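Local atomic coordinates of putative aminopeptidase (Leishmania major, PDB entry 5NTH), a protein that is an M17-family leucyl aminopeptidase that probably uses paired manganese ions to cleave residues from the N termini of peptides. Residues Val296-Val301 with Ala417-Ala422; Met318-Gly323 with Tyr515-Thr520; Tyr494-His499 with Phe508-Met513. All coordinates share one frame; numbering follows the deposited sequence.

Contact 1: residues Val296-Val301 with Ala417-Ala422; sequences VGKGIV and ATLTGA. With MN (manganese (II) ion), chain C; BB2 (actinonin), chain E.
The dinuclear manganese site of an M17 aminopeptidase is built at the carboxyl ends of parallel strands, and here Lys-298, near the end of strand 291-300, passes Ala-417 and crosses Leu-419 on its way to one of the ions. At the base of the lysine the packing is aliphatic: CB of Lys-298 sits 3.6 Å from CB of Ala-417. Further out, CD of Lys-298 meets CD1 of Leu-419 at 4.0 Å, the two side chains crossing at about a right angle. With CG anti to the backbone N (chi1 176°) and the rest of the chain extended, the amine is carried past the loop to the metal, and NZ of Lys-298 binds manganese at 2.0 Å. Glu-390 and Asp-321 bind the same ion, and Asp-303 lies in the site as well.

The backbones are joined through a water, which donates to O of Lys-298 and accepts from N of Thr-418 at 2.8 Å. Thr-418 is the centre of an inverse gamma turn, and its OG1 is hydrogen-bonded to Asp-321, a metal ligand, so this second-shell residue positions a first-shell one.

Beyond the turn the loop 418-421 presents backbone groups to actinonin. N of Gly-421 donates to O13 of the inhibitor, while O2 of actinonin binds the same manganese at 1.9 Å. Beside that oxygen, N1 of actinonin donates to O of Leu-419 over 2.9 Å, nearly straight at 171°.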
loop_
_atom_site.group_PDB
_atom_site.type_symbol
_atom_site.label_atom_id
_atom_site.label_comp_id
_atom_site.label_asym_id
_atom_site.label_seq_id
_atom_site.Cartn_x
_atom_site.Cartn_y
_atom_site.Cartn_z
ATOM N N VAL A 296 11.741 27.345 23.563
ATOM C CA VAL A 296 11.648 27.281 22.092
ATOM C C VAL A 296 10.562 26.315 21.658
ATOM O O VAL A 296 10.457 25.207 22.173
ATOM C CB VAL A 296 12.969 26.825 21.443
ATOM C CG1 VAL A 296 12.914 26.953 19.930
ATOM C CG2 VAL A 296 14.144 27.638 21.962
ATOM N N GLY A 297 9.772 26.735 20.679
ATOM C CA GLY A 297 8.643 25.941 20.230
ATOM C C GLY A 297 8.462 25.883 18.738
ATOM O O GLY A 297 8.688 26.883 18.033
ATOM N N LYS A 298 8.035 24.708 18.274
ATOM C CA LYS A 298 7.731 24.471 16.872
ATOM C C LYS A 298 6.428 25.180 16.534
ATOM O O LYS A 298 5.365 24.785 17.016
ATOM C CB LYS A 298 7.640 22.955 16.592
ATOM C CG LYS A 298 7.224 22.535 15.173
ATOM C CD LYS A 298 7.274 21.016 15.004
ATOM C CE LYS A 298 6.259 20.491 13.992
ATOM N NZ LYS A 298 6.578 19.193 13.313
ATOM N N GLY A 299 6.533 26.239 15.733
ATOM C CA GLY A 299 5.383 26.950 15.178
ATOM C C GLY A 299 5.113 26.629 13.704
ATOM O O GLY A 299 4.999 27.538 12.861
ATOM N N ILE A 300 4.990 25.350 13.370
ATOM C CA ILE A 300 4.636 24.982 12.004
ATOM C C ILE A 300 3.126 25.109 11.908
ATOM O O ILE A 300 2.383 24.283 12.447
ATOM C CB ILE A 300 5.173 23.595 11.614
ATOM C CG1 ILE A 300 6.705 23.633 11.523
ATOM C CG2 ILE A 300 4.575 23.099 10.312
ATOM C CD1 ILE A 300 7.304 24.564 10.479
ATOM N N VAL A 301 2.686 26.186 11.259
ATOM C CA VAL A 301 1.259 26.537 11.236
ATOM C C VAL A 301 0.430 25.563 10.410
ATOM O O VAL A 301 -0.751 25.321 10.699
ATOM C CB VAL A 301 1.001 27.976 10.772
ATOM C CG1 VAL A 301 1.602 28.937 11.789
ATOM C CG2 VAL A 301 1.491 28.223 9.341
ATOM N N ALA A 417 7.593 20.795 21.093
ATOM C CA ALA A 417 7.255 20.561 19.704
ATOM C C ALA A 417 6.324 19.365 19.532
ATOM O O ALA A 417 6.457 18.377 20.250
ATOM C CB ALA A 417 8.528 20.338 18.942
ATOM N N THR A 418 5.360 19.481 18.612
ATOM C CA THR A 418 4.567 18.334 18.116
ATOM C C THR A 418 5.432 17.657 17.060
ATOM O O THR A 418 5.316 17.928 15.870
ATOM C CB THR A 418 3.235 18.773 17.460
ATOM O OG1 THR A 418 3.500 19.797 16.504
ATOM C CG2 THR A 418 2.269 19.339 18.476
ATOM N N LEU A 419 6.347 16.822 17.483
ATOM C CA LEU A 419 7.450 16.561 16.607
ATOM C C LEU A 419 7.243 15.335 15.742
ATOM O O LEU A 419 7.481 15.420 14.545
ATOM C CB LEU A 419 8.772 16.498 17.368
ATOM C CG LEU A 419 9.958 16.728 16.424
ATOM C CD1 LEU A 419 9.935 18.104 15.763
ATOM C CD2 LEU A 419 11.270 16.559 17.162
ATOM N N THR A 420 6.806 14.222 16.344
ATOM C CA THR A 420 6.870 12.891 15.723
ATOM C C THR A 420 5.709 12.001 16.109
ATOM O O THR A 420 5.207 12.082 17.226
ATOM C CB THR A 420 8.173 12.102 16.118
ATOM O OG1 THR A 420 8.188 11.784 17.525
ATOM C CG2 THR A 420 9.460 12.870 15.749
ATOM N N GLY A 421 5.340 11.103 15.204
ATOM C CA GLY A 421 4.440 9.991 15.512
ATOM C C GLY A 421 5.076 8.881 16.340
ATOM O O GLY A 421 4.377 8.089 16.982
ATOM N N ALA A 422 6.399 8.803 16.329
ATOM C CA ALA A 422 7.102 7.832 17.139
ATOM C C ALA A 422 6.772 8.060 18.614
ATOM O O ALA A 422 6.611 7.101 19.408
ATOM C CB ALA A 422 8.593 7.932 16.885
HETATM MN MN MN C . 5.442 18.737 11.732
HETATM C C5 BB2 E . 5.864 13.575 11.939
HETATM C C3 BB2 E . 5.968 14.923 11.289
HETATM O O4 BB2 E . 5.479 15.047 10.202
HETATM N N1 BB2 E . 6.534 15.951 11.906
HETATM O O2 BB2 E . 6.569 17.211 11.267
HETATM C C6 BB2 E . 6.664 12.560 11.132
HETATM C C12 BB2 E . 6.080 11.210 11.397
HETATM O O13 BB2 E . 6.476 10.603 12.355
HETATM C C7 BB2 E . 8.144 12.648 11.527
HETATM C C8 BB2 E . 9.037 11.612 10.852
HETATM C C9 BB2 E . 9.179 11.862 9.358
HETATM C C10 BB2 E . 8.829 10.622 8.552
HETATM C C11 BB2 E . 9.922 9.573 8.655
HETATM N N14 BB2 E . 5.138 10.735 10.594
HETATM C C15 BB2 E . 4.514 9.439 10.842
HETATM C C16 BB2 E . 3.004 9.456 10.508
HETATM C C18 BB2 E . 2.444 8.136 9.956
HETATM C C17 BB2 E . 2.188 9.896 11.740
HETATM C C19 BB2 E . 5.343 8.361 10.185
HETATM O O20 BB2 E . 6.070 7.732 10.927
HETATM N N21 BB2 E . 5.296 8.095 8.860
HETATM C C22 BB2 E . 5.626 6.755 8.357
HETATM C C23 BB2 E . 4.939 8.954 7.721
HETATM C C24 BB2 E . 4.584 8.029 6.556
HETATM C C25 BB2 E . 4.900 6.616 7.008
HETATM C C26 BB2 E . 7.151 6.705 8.172
HETATM O O27 BB2 E . 7.845 6.761 9.427
HETATM O O HOH W 1 4.489 21.973 17.577
#

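Contact 2: residues Met318-Gly323 with Tyr515-Thr520; sequences MKTDMG and YPTSNT. With MN (manganese (II) ion), chain C.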
loop_
_atom_site.group_PDB
_atom_site.type_symbol
_atom_site.label_atom_id
_atom_site.label_comp_id
_atom_site.label_asym_id
_atom_site.label_seq_id
_atom_site.Cartn_x
_atom_site.Cartn_y
_atom_site.Cartn_z
ATOM N N MET A 318 -2.986 18.947 11.089
ATOM C CA MET A 318 -1.687 19.586 11.048
ATOM C C MET A 318 -1.772 21.089 11.159
ATOM O O MET A 318 -0.815 21.777 11.048
ATOM C CB MET A 318 -0.957 19.174 9.795
ATOM C CG MET A 318 -0.629 17.708 9.754
ATOM S SD MET A 318 0.593 17.169 10.907
ATOM C CE MET A 318 -0.369 16.515 12.213
ATOM N N LYS A 319 -2.993 21.540 11.318
ATOM C CA LYS A 319 -3.469 22.650 12.077
ATOM C C LYS A 319 -2.716 22.787 13.378
ATOM O O LYS A 319 -2.358 23.837 13.775
ATOM C CB LYS A 319 -4.886 22.290 12.431
ATOM C CG LYS A 319 -5.899 23.371 12.573
ATOM C CD LYS A 319 -6.983 22.814 13.450
ATOM C CE LYS A 319 -8.362 22.928 12.856
ATOM N NZ LYS A 319 -9.430 22.492 13.798
ATOM N N THR A 320 -2.537 21.681 14.043
ATOM C CA THR A 320 -2.027 21.620 15.382
ATOM C C THR A 320 -0.544 21.469 15.444
ATOM O O THR A 320 0.021 21.387 16.524
ATOM C CB THR A 320 -2.626 20.426 16.159
ATOM O OG1 THR A 320 -2.129 19.177 15.654
ATOM C CG2 THR A 320 -4.160 20.468 16.108
ATOM N N ASP A 321 0.104 21.441 14.292
ATOM C CA ASP A 321 1.529 21.314 14.280
ATOM C C ASP A 321 2.259 22.589 14.787
ATOM O O ASP A 321 3.503 22.620 14.807
ATOM C CB ASP A 321 1.997 20.900 12.883
ATOM C CG ASP A 321 3.150 19.872 12.917
ATOM O OD1 ASP A 321 3.105 18.925 13.738
ATOM O OD2 ASP A 321 4.091 20.003 12.099
ATOM N N MET A 322 1.509 23.628 15.189
ATOM C CA MET A 322 2.099 24.760 15.938
ATOM C C MET A 322 1.832 24.717 17.467
ATOM O O MET A 322 2.023 25.711 18.176
ATOM C CB MET A 322 1.753 26.113 15.317
ATOM C CG MET A 322 0.326 26.305 14.863
ATOM S SD MET A 322 -0.864 25.991 16.172
ATOM C CE MET A 322 -0.777 27.511 17.116
ATOM N N GLY A 323 1.486 23.530 17.964
ATOM C CA GLY A 323 1.178 23.302 19.364
ATOM C C GLY A 323 2.316 23.551 20.335
ATOM O O GLY A 323 2.118 24.179 21.361
ATOM N N TYR A 515 0.868 13.902 20.171
ATOM C CA TYR A 515 -0.468 13.391 20.506
ATOM C C TYR A 515 -1.188 14.093 21.691
ATOM O O TYR A 515 -2.370 14.360 21.598
ATOM C CB TYR A 515 -0.449 11.854 20.652
ATOM C CG TYR A 515 -0.202 11.240 19.308
ATOM C CD1 TYR A 515 1.095 11.153 18.782
ATOM C CD2 TYR A 515 -1.259 10.864 18.491
ATOM C CE1 TYR A 515 1.315 10.669 17.504
ATOM C CE2 TYR A 515 -1.034 10.375 17.208
ATOM C CZ TYR A 515 0.252 10.282 16.717
ATOM O OH TYR A 515 0.464 9.787 15.445
ATOM N N PRO A 516 -0.483 14.427 22.786
ATOM C CA PRO A 516 -1.183 15.101 23.917
ATOM C C PRO A 516 -1.757 16.511 23.619
ATOM O O PRO A 516 -2.621 17.003 24.356
ATOM C CB PRO A 516 -0.106 15.176 25.007
ATOM C CG PRO A 516 0.969 14.235 24.588
ATOM C CD PRO A 516 0.926 14.144 23.097
ATOM N N THR A 517 -1.292 17.120 22.530
ATOM C CA THR A 517 -1.698 18.441 22.141
ATOM C C THR A 517 -3.152 18.517 21.681
ATOM O O THR A 517 -3.687 19.600 21.557
ATOM C CB THR A 517 -0.818 18.959 20.988
ATOM O OG1 THR A 517 -0.708 20.372 21.051
ATOM C CG2 THR A 517 -1.393 18.579 19.584
ATOM N N SER A 518 -3.749 17.383 21.352
ATOM C CA SER A 518 -5.123 17.352 20.898
ATOM C C SER A 518 -5.776 16.045 21.201
ATOM O O SER A 518 -5.126 15.047 21.423
ATOM C CB SER A 518 -5.251 17.600 19.389
ATOM O OG SER A 518 -5.101 16.408 18.633
ATOM N N ASN A 519 -7.096 16.087 21.196
ATOM C CA ASN A 519 -7.924 14.923 21.357
ATOM C C ASN A 519 -9.201 15.074 20.487
ATOM O O ASN A 519 -9.253 15.932 19.607
ATOM C CB ASN A 519 -8.218 14.757 22.836
ATOM C CG ASN A 519 -9.071 15.884 23.400
ATOM O OD1 ASN A 519 -9.955 16.437 22.734
ATOM N ND2 ASN A 519 -8.819 16.218 24.625
ATOM N N THR A 520 -10.228 14.268 20.746
ATOM C CA THR A 520 -11.446 14.279 19.922
ATOM C C THR A 520 -12.004 15.681 19.724
ATOM O O THR A 520 -12.335 16.099 18.623
ATOM C CB THR A 520 -12.564 13.443 20.559
ATOM O OG1 THR A 520 -12.109 12.094 20.749
ATOM C CG2 THR A 520 -13.858 13.474 19.668
HETATM MN MN MN C . 5.442 18.737 11.732
#
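Van der Waals packing carries the meeting of Thr-320 with Thr-517. The methyl CG2 of Thr-517 approaches OG1 of Thr-320 at 4.0 Å and CB of Thr-320 at 4.1 Å, so one methyl rests against the branch point of the other threonine. Thr-517 turns its two branches to different partners: OG1 stands anti to the backbone N (chi1 -150°) and faces CA of Gly-323 at 3.9 Å, while CG2 serves Thr-320. Gly-323 meets this hydroxyl with its bare alpha carbon. CG2 of Thr-320 reaches CB of Ser-518 more loosely, at 4.5 Å.

Hydrogen bonding binds each side to its surroundings. OG1 of Thr-320 pairs with the carbonyl of Asn-317, and OG of Ser-518 with the side-chain amide of the same asparagine, which thus links the two segments from outside. Within 318-323, N of Gly-323 donates to O of Thr-320 at 3.0 Å. Residues 515-518 form a type I beta turn, with a weak bond from Ser-518 N to Tyr-515 O.

Metal coordination belongs to Asp-321, whose CB points away from 515-520. Its OD2 binds manganese at 1.9 Å, and OD1 is hydrogen-bonded outside these two segments, so the carboxylate is restrained at both oxygens. The turn after strand 508-512 packs on the loop that carries this metal ligand and leads, with Met-322 at the N-cap, into helix 323-341, an arrangement within the M17 catalytic domain.

Contact 3: residues Tyr494-His499 with Phe508-Met513; sequences YFVEQH and FVHVDM
Phe-508, the first residue of strand 508-512, lays its ring against Val-496 and Glu-497 near the end of helix 488-497. This is helix-on-sheet packing in the alpha/beta catalytic domain, the helix lying over a face of the large mixed sheet; Val-496 also touches Leu-395 and Val-399 of helix 391-404. CG of Phe-508 stands anti to the backbone N (chi1 170°), and the ring reaches out to the helix. CA of Glu-497 lies over one face, 4.0 Å above the ring plane and displaced toward the rim. The aliphatic part of the glutamate continues alongside: its CB is 3.9 Å from CE2 of Phe-508, and its CG is likewise 3.9 Å from CD2 of Phe-508. The carboxylate plane is tilted only 15° from the ring plane. At the far end of the ring, CZ of Phe-508 meets CG1 of Val-496 at 4.0 Å, the two side chains crossing at about a right angle.

Two residues on, His-510 also points toward the helix. CG2 of Val-496 comes obliquely to CE1 of His-510 at 4.4 Å, a looser touch, so the branches of one valine are divided between two rings. ND1 of His-510 is hydrogen-bonded to Asp-415 on the neighbouring strand, which ties down the imidazole. Further along, OD1 of Asp-512 accepts the backbone N-H of Leu-419, and OD2 is hydrogen-bonded to Thr-420 and Ser-489.

Contact across the pair is thus hydrocarbon against ring. Glu-497 works in two halves: its methylenes pack on Phe-508, and its carboxylate is anchored by hydrogen bonds to the hydroxyls of Tyr-435 and Tyr-461.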
loop_
_atom_site.group_PDB
_atom_site.type_symbol
_atom_site.label_atom_id
_atom_site.label_comp_id
_atom_site.label_asym_id
_atom_site.label_seq_id
_atom_site.Cartn_x
_atom_site.Cartn_y
_atom_site.Cartn_z
ATOM N N TYR A 494 17.639 14.733 19.541
ATOM C CA TYR A 494 19.082 14.744 19.238
ATOM C C TYR A 494 19.426 15.659 18.073
ATOM O O TYR A 494 20.422 16.363 18.096
ATOM C CB TYR A 494 19.564 13.318 18.935
ATOM C CG TYR A 494 20.968 13.243 18.382
ATOM C CD1 TYR A 494 22.082 13.261 19.228
ATOM C CD2 TYR A 494 21.181 13.162 16.998
ATOM C CE1 TYR A 494 23.365 13.210 18.710
ATOM C CE2 TYR A 494 22.455 13.109 16.465
ATOM C CZ TYR A 494 23.542 13.131 17.320
ATOM O OH TYR A 494 24.802 13.088 16.783
ATOM N N PHE A 495 18.589 15.654 17.058
ATOM C CA PHE A 495 18.821 16.522 15.943
ATOM C C PHE A 495 18.890 17.928 16.473
ATOM O O PHE A 495 19.845 18.602 16.234
ATOM C CB PHE A 495 17.730 16.428 14.886
ATOM C CG PHE A 495 17.990 17.310 13.718
ATOM C CD1 PHE A 495 17.624 18.654 13.748
ATOM C CD2 PHE A 495 18.680 16.831 12.616
ATOM C CE1 PHE A 495 17.902 19.499 12.667
ATOM C CE2 PHE A 495 18.951 17.665 11.539
ATOM C CZ PHE A 495 18.565 19.007 11.571
ATOM N N VAL A 496 17.880 18.343 17.230
ATOM C CA VAL A 496 17.806 19.717 17.757
ATOM C C VAL A 496 18.939 20.001 18.728
ATOM O O VAL A 496 19.503 21.079 18.753
ATOM C CB VAL A 496 16.493 19.997 18.506
ATOM C CG1 VAL A 496 16.361 21.486 18.780
ATOM C CG2 VAL A 496 15.280 19.543 17.703
ATOM N N GLU A 497 19.269 19.032 19.549
ATOM C CA GLU A 497 20.363 19.230 20.471
ATOM C C GLU A 497 21.666 19.660 19.779
ATOM O O GLU A 497 22.424 20.468 20.324
ATOM C CB GLU A 497 20.620 17.964 21.252
ATOM C CG GLU A 497 21.472 18.178 22.477
ATOM C CD GLU A 497 21.700 16.890 23.229
ATOM O OE1 GLU A 497 21.414 15.817 22.657
ATOM O OE2 GLU A 497 22.166 16.947 24.399
ATOM N N GLN A 498 21.927 19.166 18.574
ATOM C CA GLN A 498 23.209 19.465 17.953
ATOM C C GLN A 498 23.371 20.914 17.579
ATOM O O GLN A 498 24.474 21.319 17.284
ATOM C CB GLN A 498 23.430 18.628 16.707
ATOM C CG GLN A 498 23.302 17.133 16.878
ATOM C CD GLN A 498 23.934 16.631 18.162
ATOM O OE1 GLN A 498 23.227 16.351 19.135
ATOM N NE2 GLN A 498 25.252 16.544 18.189
ATOM N N HIS A 499 22.299 21.700 17.587
ATOM C CA HIS A 499 22.365 23.086 17.108
ATOM C C HIS A 499 22.460 24.082 18.245
ATOM O O HIS A 499 22.417 25.286 18.020
ATOM C CB HIS A 499 21.226 23.350 16.098
ATOM C CG HIS A 499 21.321 22.435 14.907
ATOM N ND1 HIS A 499 22.232 22.632 13.890
ATOM C CD2 HIS A 499 20.737 21.238 14.652
ATOM C CE1 HIS A 499 22.167 21.621 13.039
ATOM N NE2 HIS A 499 21.270 20.759 13.481
ATOM N N PHE A 508 19.340 20.676 28.403
ATOM C CA PHE A 508 18.449 20.809 27.270
ATOM C C PHE A 508 17.331 19.803 27.480
ATOM O O PHE A 508 17.609 18.598 27.611
ATOM C CB PHE A 508 19.225 20.478 26.008
ATOM C CG PHE A 508 18.378 20.342 24.786
ATOM C CD1 PHE A 508 17.858 21.465 24.169
ATOM C CD2 PHE A 508 18.116 19.093 24.250
ATOM C CE1 PHE A 508 17.081 21.351 23.044
ATOM C CE2 PHE A 508 17.353 18.969 23.115
ATOM C CZ PHE A 508 16.837 20.104 22.509
ATOM N N VAL A 509 16.093 20.304 27.538
ATOM C CA VAL A 509 14.906 19.480 27.816
ATOM C C VAL A 509 13.962 19.614 26.672
ATOM O O VAL A 509 13.365 20.669 26.483
ATOM C CB VAL A 509 14.138 19.924 29.069
ATOM C CG1 VAL A 509 12.998 18.971 29.390
ATOM C CG2 VAL A 509 15.087 19.985 30.245
ATOM N N HIS A 510 13.824 18.515 25.939
ATOM C CA HIS A 510 13.008 18.453 24.745
ATOM C C HIS A 510 11.723 17.745 25.041
ATOM O O HIS A 510 11.759 16.596 25.451
ATOM C CB HIS A 510 13.757 17.699 23.693
ATOM C CG HIS A 510 12.991 17.480 22.429
ATOM N ND1 HIS A 510 12.932 18.416 21.422
ATOM C CD2 HIS A 510 12.308 16.407 21.981
ATOM C CE1 HIS A 510 12.222 17.942 20.421
ATOM N NE2 HIS A 510 11.840 16.719 20.731
ATOM N N VAL A 511 10.599 18.435 24.834
ATOM C CA VAL A 511 9.284 17.846 25.068
ATOM C C VAL A 511 8.545 17.621 23.756
ATOM O O VAL A 511 8.158 18.556 23.051
ATOM C CB VAL A 511 8.422 18.694 26.011
ATOM C CG1 VAL A 511 7.143 17.944 26.358
ATOM C CG2 VAL A 511 9.179 19.012 27.279
ATOM N N ASP A 512 8.349 16.352 23.441
ATOM C CA ASP A 512 7.661 15.956 22.216
ATOM C C ASP A 512 6.204 15.663 22.509
ATOM O O ASP A 512 5.879 14.611 22.990
ATOM C CB ASP A 512 8.342 14.725 21.605
ATOM C CG ASP A 512 7.828 14.385 20.226
ATOM O OD1 ASP A 512 6.931 15.075 19.689
ATOM O OD2 ASP A 512 8.352 13.408 19.676
ATOM N N MET A 513 5.333 16.585 22.161
ATOM C CA MET A 513 3.941 16.485 22.576
ATOM C C MET A 513 3.010 16.418 21.379
ATOM O O MET A 513 2.002 17.074 21.332
ATOM C CB MET A 513 3.562 17.607 23.567
ATOM C CG MET A 513 4.321 18.913 23.483
ATOM S SD MET A 513 3.975 19.805 21.987
ATOM C CE MET A 513 2.457 20.603 22.525
#

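How the contacts relate
From the N terminus, strand 291-300 brings 296-301, and the chain soon passes through 318-323 before reaching 417-422, where contact 1 closes a loop of more than a hundred residues. Contact 2 opens within that loop but closes only at 515-520, so contacts 1 and 2 cross. Contact 3 follows contact 1 in series, a short helix-to-strand return lying wholly between the two segments of contact 2. Contacts 1 and 3 share the large mixed sheet, where strand 412-417 runs between 291-300 and 508-512. Contacts 1 and 2 share a manganese ion, and CE of Met-513 packs against Gly-323 to join contacts 2 and 3.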